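Local coordinates for putative uncharacterized protein TTHA1012 (Thermus thermophilus, PDB 2YZY) that is of unknown function but probably carries lipoproteins or a similar lipid cargo toward the outer membrane, at residues Thr21-Thr26 against Val176-Thr181; Glu38-Arg43 against Leu58-Leu63; Arg51-Glu56 against Thr68-Lys73. All blocks are in the same frame, centred on the assembly; numbering follows the deposited sequence.

Interaction 1 (Thr21-Thr26 against Val176-Thr181)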
loop_
_atom_site.group_PDB
_atom_site.type_symbol
_atom_site.label_atom_id
_atom_site.label_comp_id
_atom_site.label_asym_id
_atom_site.label_seq_id
_atom_site.Cartn_x
_atom_site.Cartn_y
_atom_site.Cartn_z
ATOM N N THR A 21 7.753 6.606 11.697
ATOM C CA THR A 21 7.848 8.031 11.387
ATOM C C THR A 21 7.233 8.246 10.003
ATOM O O THR A 21 7.066 7.295 9.241
ATOM C CB THR A 21 9.314 8.518 11.387
ATOM O OG1 THR A 21 10.094 7.697 10.511
ATOM C CG2 THR A 21 9.895 8.456 12.798
ATOM N N PRO A 22 6.891 9.497 9.655
ATOM C CA PRO A 22 6.286 9.771 8.348
ATOM C C PRO A 22 7.104 9.334 7.138
ATOM O O PRO A 22 8.332 9.449 7.115
ATOM C CB PRO A 22 6.070 11.285 8.371
ATOM C CG PRO A 22 5.923 11.589 9.827
ATOM C CD PRO A 22 6.981 10.729 10.459
ATOM N N TRP A 23 6.405 8.831 6.129
ATOM C CA TRP A 23 7.062 8.397 4.909
ATOM C C TRP A 23 6.097 8.446 3.737
ATOM O O TRP A 23 4.884 8.556 3.915
ATOM C CB TRP A 23 7.624 6.972 5.067
ATOM C CG TRP A 23 6.604 5.922 5.429
ATOM C CD1 TRP A 23 6.255 5.508 6.685
ATOM C CD2 TRP A 23 5.777 5.181 4.520
ATOM N NE1 TRP A 23 5.260 4.560 6.615
ATOM C CE2 TRP A 23 4.946 4.342 5.299
ATOM C CE3 TRP A 23 5.655 5.149 3.124
ATOM C CZ2 TRP A 23 4.003 3.481 4.728
ATOM C CZ3 TRP A 23 4.716 4.291 2.555
ATOM C CH2 TRP A 23 3.902 3.470 3.360
ATOM N N GLN A 24 6.655 8.394 2.535
ATOM C CA GLN A 24 5.857 8.392 1.324
ATOM C C GLN A 24 6.538 7.474 0.329
ATOM O O GLN A 24 7.732 7.171 0.461
ATOM C CB GLN A 24 5.676 9.815 0.766
ATOM C CG GLN A 24 6.930 10.652 0.593
ATOM C CD GLN A 24 6.598 12.122 0.338
ATOM O OE1 GLN A 24 5.852 12.737 1.095
ATOM N NE2 GLN A 24 7.150 12.683 -0.726
ATOM N N ALA A 25 5.774 7.003 -0.649
ATOM C CA ALA A 25 6.315 6.086 -1.634
ATOM C C ALA A 25 5.511 6.094 -2.918
ATOM O O ALA A 25 4.439 6.695 -3.001
ATOM C CB ALA A 25 6.339 4.672 -1.057
ATOM N N THR A 26 6.057 5.427 -3.925
ATOM C CA THR A 26 5.398 5.300 -5.212
ATOM C C THR A 26 5.178 3.813 -5.423
ATOM O O THR A 26 6.111 3.020 -5.292
ATOM C CB THR A 26 6.279 5.845 -6.344
ATOM O OG1 THR A 26 6.533 7.234 -6.112
ATOM C CG2 THR A 26 5.588 5.665 -7.705
ATOM N N VAL A 176 8.343 1.207 -5.909
ATOM C CA VAL A 176 9.470 1.668 -6.718
ATOM C C VAL A 176 10.225 2.902 -6.246
ATOM O O VAL A 176 11.343 3.149 -6.692
ATOM C CB VAL A 176 9.034 1.881 -8.185
ATOM C CG1 VAL A 176 8.576 0.554 -8.783
ATOM C CG2 VAL A 176 7.911 2.897 -8.255
ATOM N N GLU A 177 9.612 3.684 -5.361
ATOM C CA GLU A 177 10.251 4.874 -4.797
ATOM C C GLU A 177 9.799 4.954 -3.352
ATOM O O GLU A 177 8.672 4.576 -3.030
ATOM C CB GLU A 177 9.842 6.152 -5.543
ATOM C CG GLU A 177 10.254 6.159 -7.014
ATOM C CD GLU A 177 9.906 7.452 -7.729
ATOM O OE1 GLU A 177 8.771 7.944 -7.569
ATOM O OE2 GLU A 177 10.770 7.969 -8.469
ATOM N N PHE A 178 10.683 5.435 -2.486
ATOM C CA PHE A 178 10.394 5.541 -1.057
ATOM C C PHE A 178 11.221 6.665 -0.457
ATOM O O PHE A 178 12.369 6.879 -0.849
ATOM C CB PHE A 178 10.754 4.233 -0.344
ATOM C CG PHE A 178 10.615 4.298 1.156
ATOM C CD1 PHE A 178 9.384 4.085 1.767
ATOM C CD2 PHE A 178 11.720 4.584 1.958
ATOM C CE1 PHE A 178 9.248 4.153 3.158
ATOM C CE2 PHE A 178 11.598 4.656 3.347
ATOM C CZ PHE A 178 10.359 4.439 3.948
ATOM N N LYS A 179 10.641 7.366 0.508
ATOM C CA LYS A 179 11.334 8.465 1.157
ATOM C C LYS A 179 10.736 8.770 2.521
ATOM O O LYS A 179 9.516 8.833 2.669
ATOM C CB LYS A 179 11.246 9.714 0.272
ATOM C CG LYS A 179 11.596 11.023 0.960
ATOM C CD LYS A 179 11.285 12.208 0.053
ATOM C CE LYS A 179 11.516 13.532 0.765
ATOM N NZ LYS A 179 12.918 13.672 1.237
ATOM N N ARG A 180 11.592 8.930 3.524
ATOM C CA ARG A 180 11.114 9.300 4.844
ATOM C C ARG A 180 10.978 10.811 4.751
ATOM O O ARG A 180 11.795 11.475 4.111
ATOM C CB ARG A 180 12.118 8.913 5.935
ATOM C CG ARG A 180 12.130 7.421 6.239
ATOM C CD ARG A 180 12.801 7.130 7.572
ATOM N NE ARG A 180 12.630 5.736 7.972
ATOM C CZ ARG A 180 13.204 4.704 7.362
ATOM N NH1 ARG A 180 13.996 4.904 6.317
ATOM N NH2 ARG A 180 12.982 3.471 7.794
ATOM N N THR A 181 9.952 11.364 5.381
ATOM C CA THR A 181 9.741 12.797 5.285
ATOM C C THR A 181 8.927 13.301 6.467
ATOM O O THR A 181 8.836 12.643 7.502
ATOM C CB THR A 181 8.990 13.105 3.971
ATOM O OG1 THR A 181 8.806 14.517 3.827
ATOM C CG2 THR A 181 7.633 12.405 3.967
HETATM O O HOH W 1 7.322 14.896 1.503
#
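Thr26 gives up the most surface to the partner strand. Its side chain runs alongside that of Glu177, both pointing the same way, and the hydroxyl beside its own backbone N (chi1 -61°) donates to the anti lone pair of the carboxylate, OG1 to OE1 at 2.8 Å. The other branch, CG2, meets Val176 CG2 at 3.7 Å. Both neighbours face Thr26 because Val176 and Glu177 form a classic beta bulge: Thr26 N donates to Glu177 O from above the carbonyl plane, and Val176 N bonds to Thr26 O at 2.9 Å. Beyond the bulge, strands 23-30 and 169-180 run antiparallel, and Gln24 and Lys179 exchange two backbone bonds lying nearly along the C=O axes. The two strands are neighbours, consistent with the curved, largely antiparallel sheet of LolA-like proteins. On the face with Trp23 and Ala25, Phe178 CE1 packs on Trp23 CE3 at 3.7 Å, and Leu19 also touches Phe178. The face with Gln24 also carries Lys179, Thr26 and Glu177. Gln24 CG takes the crowded position between N and carbonyl carbon (chi1 51°), swinging OE1 across Thr181 CG2 at 3.4 Å; a water donates to Gln24 OE1 at 2.6 Å and links it to the Thr181 hydroxyl. Thr181 N closes the pairing with a nearly straight bond to Pro22 O, 3.0 Å long, while Pro22 CB rests against Thr181 O.

Interaction 2 (Glu38-Arg43 against Leu58-Leu63)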
loop_
_atom_site.group_PDB
_atom_site.type_symbol
_atom_site.label_atom_id
_atom_site.label_comp_id
_atom_site.label_asym_id
_atom_site.label_seq_id
_atom_site.Cartn_x
_atom_site.Cartn_y
_atom_site.Cartn_z
ATOM N N GLU A 38 -4.373 -4.283 -16.176
ATOM C CA GLU A 38 -4.104 -2.858 -16.304
ATOM C C GLU A 38 -2.936 -2.459 -15.417
ATOM O O GLU A 38 -2.555 -3.203 -14.511
ATOM C CB GLU A 38 -5.339 -2.038 -15.917
ATOM C CG GLU A 38 -6.563 -2.312 -16.776
ATOM C CD GLU A 38 -7.641 -1.264 -16.603
ATOM O OE1 GLU A 38 -7.394 -0.092 -16.963
ATOM O OE2 GLU A 38 -8.734 -1.607 -16.105
ATOM N N GLU A 39 -2.362 -1.292 -15.686
ATOM C CA GLU A 39 -1.251 -0.805 -14.882
ATOM C C GLU A 39 -1.795 0.059 -13.758
ATOM O O GLU A 39 -2.692 0.879 -13.968
ATOM C CB GLU A 39 -0.281 0.042 -15.716
ATOM C CG GLU A 39 0.957 0.481 -14.925
ATOM C CD GLU A 39 1.842 1.476 -15.661
ATOM O OE1 GLU A 39 2.021 1.333 -16.889
ATOM O OE2 GLU A 39 2.378 2.394 -15.002
ATOM N N LEU A 40 -1.261 -0.142 -12.561
ATOM C CA LEU A 40 -1.663 0.647 -11.408
ATOM C C LEU A 40 -0.464 1.496 -11.001
ATOM O O LEU A 40 0.661 1.001 -10.918
ATOM C CB LEU A 40 -2.070 -0.256 -10.237
ATOM C CG LEU A 40 -2.511 0.467 -8.960
ATOM C CD1 LEU A 40 -3.836 1.165 -9.202
ATOM C CD2 LEU A 40 -2.649 -0.529 -7.819
ATOM N N LEU A 41 -0.703 2.782 -10.775
ATOM C CA LEU A 41 0.359 3.680 -10.340
ATOM C C LEU A 41 -0.247 4.604 -9.303
ATOM O O LEU A 41 -1.309 5.181 -9.529
ATOM C CB LEU A 41 0.915 4.501 -11.506
ATOM C CG LEU A 41 2.056 5.461 -11.134
ATOM C CD1 LEU A 41 3.270 4.669 -10.654
ATOM C CD2 LEU A 41 2.443 6.302 -12.340
ATOM N N ALA A 42 0.419 4.744 -8.164
ATOM C CA ALA A 42 -0.103 5.603 -7.116
ATOM C C ALA A 42 0.987 6.093 -6.182
ATOM O O ALA A 42 2.068 5.512 -6.106
ATOM C CB ALA A 42 -1.153 4.845 -6.315
ATOM N N ARG A 43 0.705 7.189 -5.489
ATOM C CA ARG A 43 1.640 7.709 -4.502
ATOM C C ARG A 43 0.989 7.406 -3.161
ATOM O O ARG A 43 -0.229 7.502 -3.018
ATOM C CB ARG A 43 1.848 9.217 -4.657
ATOM C CG ARG A 43 2.641 9.626 -5.894
ATOM C CD ARG A 43 3.030 11.098 -5.801
ATOM N NE ARG A 43 3.835 11.557 -6.931
ATOM C CZ ARG A 43 3.342 12.128 -8.027
ATOM N NH1 ARG A 43 2.033 12.317 -8.155
ATOM N NH2 ARG A 43 4.165 12.528 -8.987
ATOM N N LEU A 58 -2.701 7.497 -9.993
ATOM C CA LEU A 58 -2.235 8.103 -11.235
ATOM C C LEU A 58 -2.610 7.278 -12.473
ATOM O O LEU A 58 -2.806 7.830 -13.553
ATOM C CB LEU A 58 -0.716 8.295 -11.168
ATOM C CG LEU A 58 -0.264 9.313 -10.113
ATOM C CD1 LEU A 58 1.242 9.220 -9.912
ATOM C CD2 LEU A 58 -0.665 10.714 -10.546
ATOM N N LYS A 59 -2.684 5.959 -12.310
ATOM C CA LYS A 59 -3.054 5.043 -13.392
ATOM C C LYS A 59 -3.847 3.908 -12.759
ATOM O O LYS A 59 -3.607 3.552 -11.610
ATOM C CB LYS A 59 -1.814 4.458 -14.064
ATOM C CG LYS A 59 -0.912 5.467 -14.742
ATOM C CD LYS A 59 0.250 4.735 -15.404
ATOM C CE LYS A 59 1.259 5.696 -15.987
ATOM N NZ LYS A 59 2.397 4.942 -16.590
ATOM N N PRO A 60 -4.788 3.305 -13.503
ATOM C CA PRO A 60 -5.181 3.583 -14.885
ATOM C C PRO A 60 -6.079 4.806 -15.033
ATOM O O PRO A 60 -6.360 5.503 -14.059
ATOM C CB PRO A 60 -5.882 2.298 -15.293
ATOM C CG PRO A 60 -6.589 1.914 -14.042
ATOM C CD PRO A 60 -5.537 2.148 -12.973
ATOM N N GLY A 61 -6.530 5.050 -16.261
ATOM C CA GLY A 61 -7.379 6.198 -16.532
ATOM C C GLY A 61 -8.628 6.281 -15.679
ATOM O O GLY A 61 -9.079 7.373 -15.345
ATOM N N SER A 62 -9.195 5.130 -15.334
ATOM C CA SER A 62 -10.401 5.093 -14.517
ATOM C C SER A 62 -10.173 5.562 -13.082
ATOM O O SER A 62 -11.129 5.940 -12.401
ATOM C CB SER A 62 -10.978 3.678 -14.498
ATOM O OG SER A 62 -10.062 2.766 -13.919
ATOM N N LEU A 63 -8.921 5.537 -12.620
ATOM C CA LEU A 63 -8.605 5.955 -11.253
ATOM C C LEU A 63 -7.794 7.244 -11.180
ATOM O O LEU A 63 -7.640 7.821 -10.106
ATOM C CB LEU A 63 -7.831 4.853 -10.514
ATOM C CG LEU A 63 -8.459 3.461 -10.415
ATOM C CD1 LEU A 63 -7.580 2.581 -9.532
ATOM C CD2 LEU A 63 -9.853 3.558 -9.835
HETATM O O HOH W 2 -8.990 2.634 -17.050
HETATM O O HOH W 3 -10.052 0.474 -15.116
#
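The open end of the beta hairpin 39-47/52-59 is held here by a classic beta bulge, in which Leu58 and Lys59 both face Leu41. The tight part centres on Leu41. Its carbonyl oxygen is gripped twice: Leu58 N reaches Leu41 O at 2.7 Å from above the carbonyl plane, while Lys59 N lies on a lone pair in that plane. Leu41 N returns a bond to Lys59 O. With CG anti to the backbone N (chi1 -179°), Leu41 lies alongside Lys59, CB to CB 3.7 Å, and sets CD2 against Leu58 CB at 3.9 Å; Thr26 and Gln28 of the preceding strand touch it too. Leu58 CD1 then sits over one face of the Arg43 guanidinium, 3.6 Å from Arg43 NH1. Past Lys59 the strand pairing ends at a cis peptide: Pro60 N faces Glu39 O but has no hydrogen to give. Here lies the loose, watered side. The Glu38 side chain crosses that of Pro60 at about a right angle, with Glu38 OE1 3.3 Å from Pro60 CB, and two waters carry the link on from Glu38 to Ser62, one to the backbone N, the other to the hydroxyl. Direct contacts flank it. Leu40 CD1 and Leu63 CD1 meet at 4.0 Å, with Phe57 touching both residues. The extended Lys59 chain ends in a salt bridge to Glu39, whose OE2 also accepts from Gln28; Lys59 NZ meets Glu39 OE2 at 3.0 Å, from 36° above the carboxylate plane.

Interaction 3 (Arg51-Glu56 against Thr68-Lys73)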
loop_
_atom_site.group_PDB
_atom_site.type_symbol
_atom_site.label_atom_id
_atom_site.label_comp_id
_atom_site.label_asym_id
_atom_site.label_seq_id
_atom_site.Cartn_x
_atom_site.Cartn_y
_atom_site.Cartn_z
ATOM N N ARG A 51 -2.149 8.289 12.806
ATOM C CA ARG A 51 -2.948 7.210 12.237
ATOM C C ARG A 51 -3.618 7.667 10.946
ATOM O O ARG A 51 -4.787 7.371 10.703
ATOM C CB ARG A 51 -4.015 6.737 13.233
ATOM C CG ARG A 51 -3.464 5.985 14.436
ATOM C CD ARG A 51 -4.589 5.302 15.205
ATOM N NE ARG A 51 -4.094 4.473 16.301
ATOM C CZ ARG A 51 -3.490 4.948 17.386
ATOM N NH1 ARG A 51 -3.305 6.254 17.525
ATOM N NH2 ARG A 51 -3.074 4.117 18.332
ATOM N N LEU A 52 -2.863 8.390 10.125
ATOM C CA LEU A 52 -3.357 8.898 8.851
ATOM C C LEU A 52 -2.603 8.257 7.694
ATOM O O LEU A 52 -1.385 8.111 7.740
ATOM C CB LEU A 52 -3.191 10.415 8.772
ATOM C CG LEU A 52 -4.011 11.310 9.699
ATOM C CD1 LEU A 52 -3.740 12.767 9.334
ATOM C CD2 LEU A 52 -5.495 11.000 9.558
ATOM N N PHE A 53 -3.338 7.900 6.647
ATOM C CA PHE A 53 -2.761 7.260 5.468
ATOM C C PHE A 53 -3.487 7.835 4.250
ATOM O O PHE A 53 -4.697 8.039 4.292
ATOM C CB PHE A 53 -3.007 5.751 5.558
ATOM C CG PHE A 53 -2.171 4.923 4.625
ATOM C CD1 PHE A 53 -0.802 4.788 4.828
ATOM C CD2 PHE A 53 -2.767 4.221 3.580
ATOM C CE1 PHE A 53 -0.038 3.962 4.009
ATOM C CE2 PHE A 53 -2.013 3.392 2.755
ATOM C CZ PHE A 53 -0.648 3.261 2.970
ATOM N N ARG A 54 -2.757 8.109 3.172
ATOM C CA ARG A 54 -3.380 8.649 1.965
ATOM C C ARG A 54 -2.780 7.989 0.735
ATOM O O ARG A 54 -1.569 7.815 0.649
ATOM C CB ARG A 54 -3.183 10.172 1.878
ATOM C CG ARG A 54 -3.881 10.844 0.679
ATOM C CD ARG A 54 -3.686 12.359 0.711
ATOM N NE ARG A 54 -4.240 13.045 -0.458
ATOM C CZ ARG A 54 -5.290 13.862 -0.427
ATOM N NH1 ARG A 54 -5.926 14.102 0.715
ATOM N NH2 ARG A 54 -5.684 14.473 -1.538
ATOM N N VAL A 55 -3.638 7.598 -0.201
ATOM C CA VAL A 55 -3.188 6.973 -1.438
ATOM C C VAL A 55 -3.753 7.802 -2.585
ATOM O O VAL A 55 -4.953 8.089 -2.622
ATOM C CB VAL A 55 -3.695 5.520 -1.553
ATOM C CG1 VAL A 55 -3.204 4.903 -2.861
ATOM C CG2 VAL A 55 -3.210 4.707 -0.350
ATOM N N GLU A 56 -2.882 8.207 -3.504
ATOM C CA GLU A 56 -3.284 9.026 -4.649
ATOM C C GLU A 56 -3.026 8.245 -5.927
ATOM O O GLU A 56 -1.903 7.827 -6.192
ATOM C CB GLU A 56 -2.496 10.339 -4.645
ATOM C CG GLU A 56 -2.808 11.195 -3.417
ATOM C CD GLU A 56 -1.998 12.473 -3.336
ATOM O OE1 GLU A 56 -1.298 12.812 -4.315
ATOM O OE2 GLU A 56 -2.076 13.145 -2.284
ATOM N N THR A 68 -7.552 8.186 -1.668
ATOM C CA THR A 68 -8.183 7.579 -0.511
ATOM C C THR A 68 -7.488 8.086 0.739
ATOM O O THR A 68 -6.261 8.125 0.803
ATOM C CB THR A 68 -8.050 6.048 -0.546
ATOM O OG1 THR A 68 -8.689 5.539 -1.719
ATOM C CG2 THR A 68 -8.693 5.428 0.689
ATOM N N VAL A 69 -8.274 8.498 1.726
ATOM C CA VAL A 69 -7.709 8.964 2.983
ATOM C C VAL A 69 -8.221 8.010 4.052
ATOM O O VAL A 69 -9.425 7.775 4.159
ATOM C CB VAL A 69 -8.151 10.398 3.328
ATOM C CG1 VAL A 69 -7.573 10.803 4.688
ATOM C CG2 VAL A 69 -7.665 11.358 2.260
ATOM N N ILE A 70 -7.305 7.440 4.823
ATOM C CA ILE A 70 -7.702 6.511 5.869
ATOM C C ILE A 70 -7.322 7.050 7.238
ATOM O O ILE A 70 -6.210 7.536 7.445
ATOM C CB ILE A 70 -7.043 5.126 5.673
ATOM C CG1 ILE A 70 -7.416 4.564 4.300
ATOM C CG2 ILE A 70 -7.509 4.166 6.767
ATOM C CD1 ILE A 70 -6.682 3.297 3.936
ATOM N N THR A 71 -8.270 6.981 8.163
ATOM C CA THR A 71 -8.048 7.427 9.529
ATOM C C THR A 71 -8.491 6.275 10.417
ATOM O O THR A 71 -9.000 5.269 9.922
ATOM C CB THR A 71 -8.885 8.674 9.870
ATOM O OG1 THR A 71 -10.279 8.346 9.820
ATOM C CG2 THR A 71 -8.599 9.794 8.882
ATOM N N GLU A 72 -8.294 6.406 11.723
ATOM C CA GLU A 72 -8.701 5.346 12.631
ATOM C C GLU A 72 -10.223 5.262 12.648
ATOM O O GLU A 72 -10.795 4.184 12.817
ATOM C CB GLU A 72 -8.195 5.621 14.049
ATOM C CG GLU A 72 -8.833 6.831 14.715
ATOM C CD GLU A 72 -8.564 6.886 16.206
ATOM O OE1 GLU A 72 -9.031 7.841 16.863
ATOM O OE2 GLU A 72 -7.887 5.971 16.725
ATOM N N LYS A 73 -10.870 6.407 12.454
ATOM C CA LYS A 73 -12.325 6.487 12.478
ATOM C C LYS A 73 -13.027 6.188 11.158
ATOM O O LYS A 73 -13.970 5.398 11.123
ATOM C CB LYS A 73 -12.759 7.870 12.972
ATOM C CG LYS A 73 -14.265 8.052 13.065
ATOM C CD LYS A 73 -14.626 9.454 13.528
ATOM C CE LYS A 73 -16.132 9.626 13.632
ATOM N NZ LYS A 73 -16.810 9.355 12.333
HETATM O O HOH W 4 -6.738 8.923 12.693
#
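Backbone bonds carry the pairing of strands 52-59 and 67-70 in this antiparallel beta hairpin. Phe53 and Ile70 exchange two, as do Val55 and Thr68, and in all four the donor lies in the plane of the accepting carbonyl; the shortest, Ile70 N to Phe53 O at 2.7 Å, is almost straight. Between these pairs, Arg54 CA approaches Thr68 O at 3.2 Å in a CA-H...O contact. Where the pairing ends, one water spans Arg51 O and Glu72 N. Apolar contacts come next. Phe53, its CG anti to the backbone N (chi1 -164°), runs alongside Ile70, CD2 to CD1 4.0 Å, and its side chain also touches Val44 and Ala46 of strand 39-47. Leu52 and Thr71 also lie side by side, with methyls pressed together tighter than usual: Leu52 CD2 to Thr71 CG2, 3.4 Å. Charged groups divide into a firm and a loose set. Arg54, extended from CG to NE, crosses Val69 obliquely with NH1 3.6 Å from CG2, and makes a salt bridge, NE to the anti lone pair of Glu56 OE2 at 2.8 Å. Its NH1 bonds to the carbonyls of Leu188 and Arg190, Phe67 adds a cation-pi contact, and Arg190 shares the Glu56 carboxylate. A leucine here would remove the guanidinium with its Glu56 bridge, carbonyl bonds and cation-pi contact, and would probably loosen the hold of the hairpin on Leu188 and Arg190. Arg51 and Glu72 touch through Arg51 CD, but their charges stay beyond a salt bridge, with no N-H pointing at the oxygen. Buried Arg54, with several partners, is therefore likely to stay charged and fixed, whereas the exposed Arg51-Glu72 pair probably adds a weaker attraction.

How the interactions relate
All three contacts lie on consecutive strands, in the order 169-180, 23-30, 39-47, 52-59, 67-70, with centres 15 to 18 Å apart. Interaction 1 joins distant parts of the chain, and the other two are nested inside the loop it closes; interactions 2 and 3 belong to successive hairpins, so their segments alternate and both use strand 52-59. Direct touches link them: Thr26 CG2 lies 3.9 Å from Leu41 CD1, Trp23 CH2 4.0 Å from Phe53 CE1, and Arg43 N probably bonds to Glu56 O. The early meander is thus knitted to the late strand 169-180, consistent with the curved wall of a LolA-like fold.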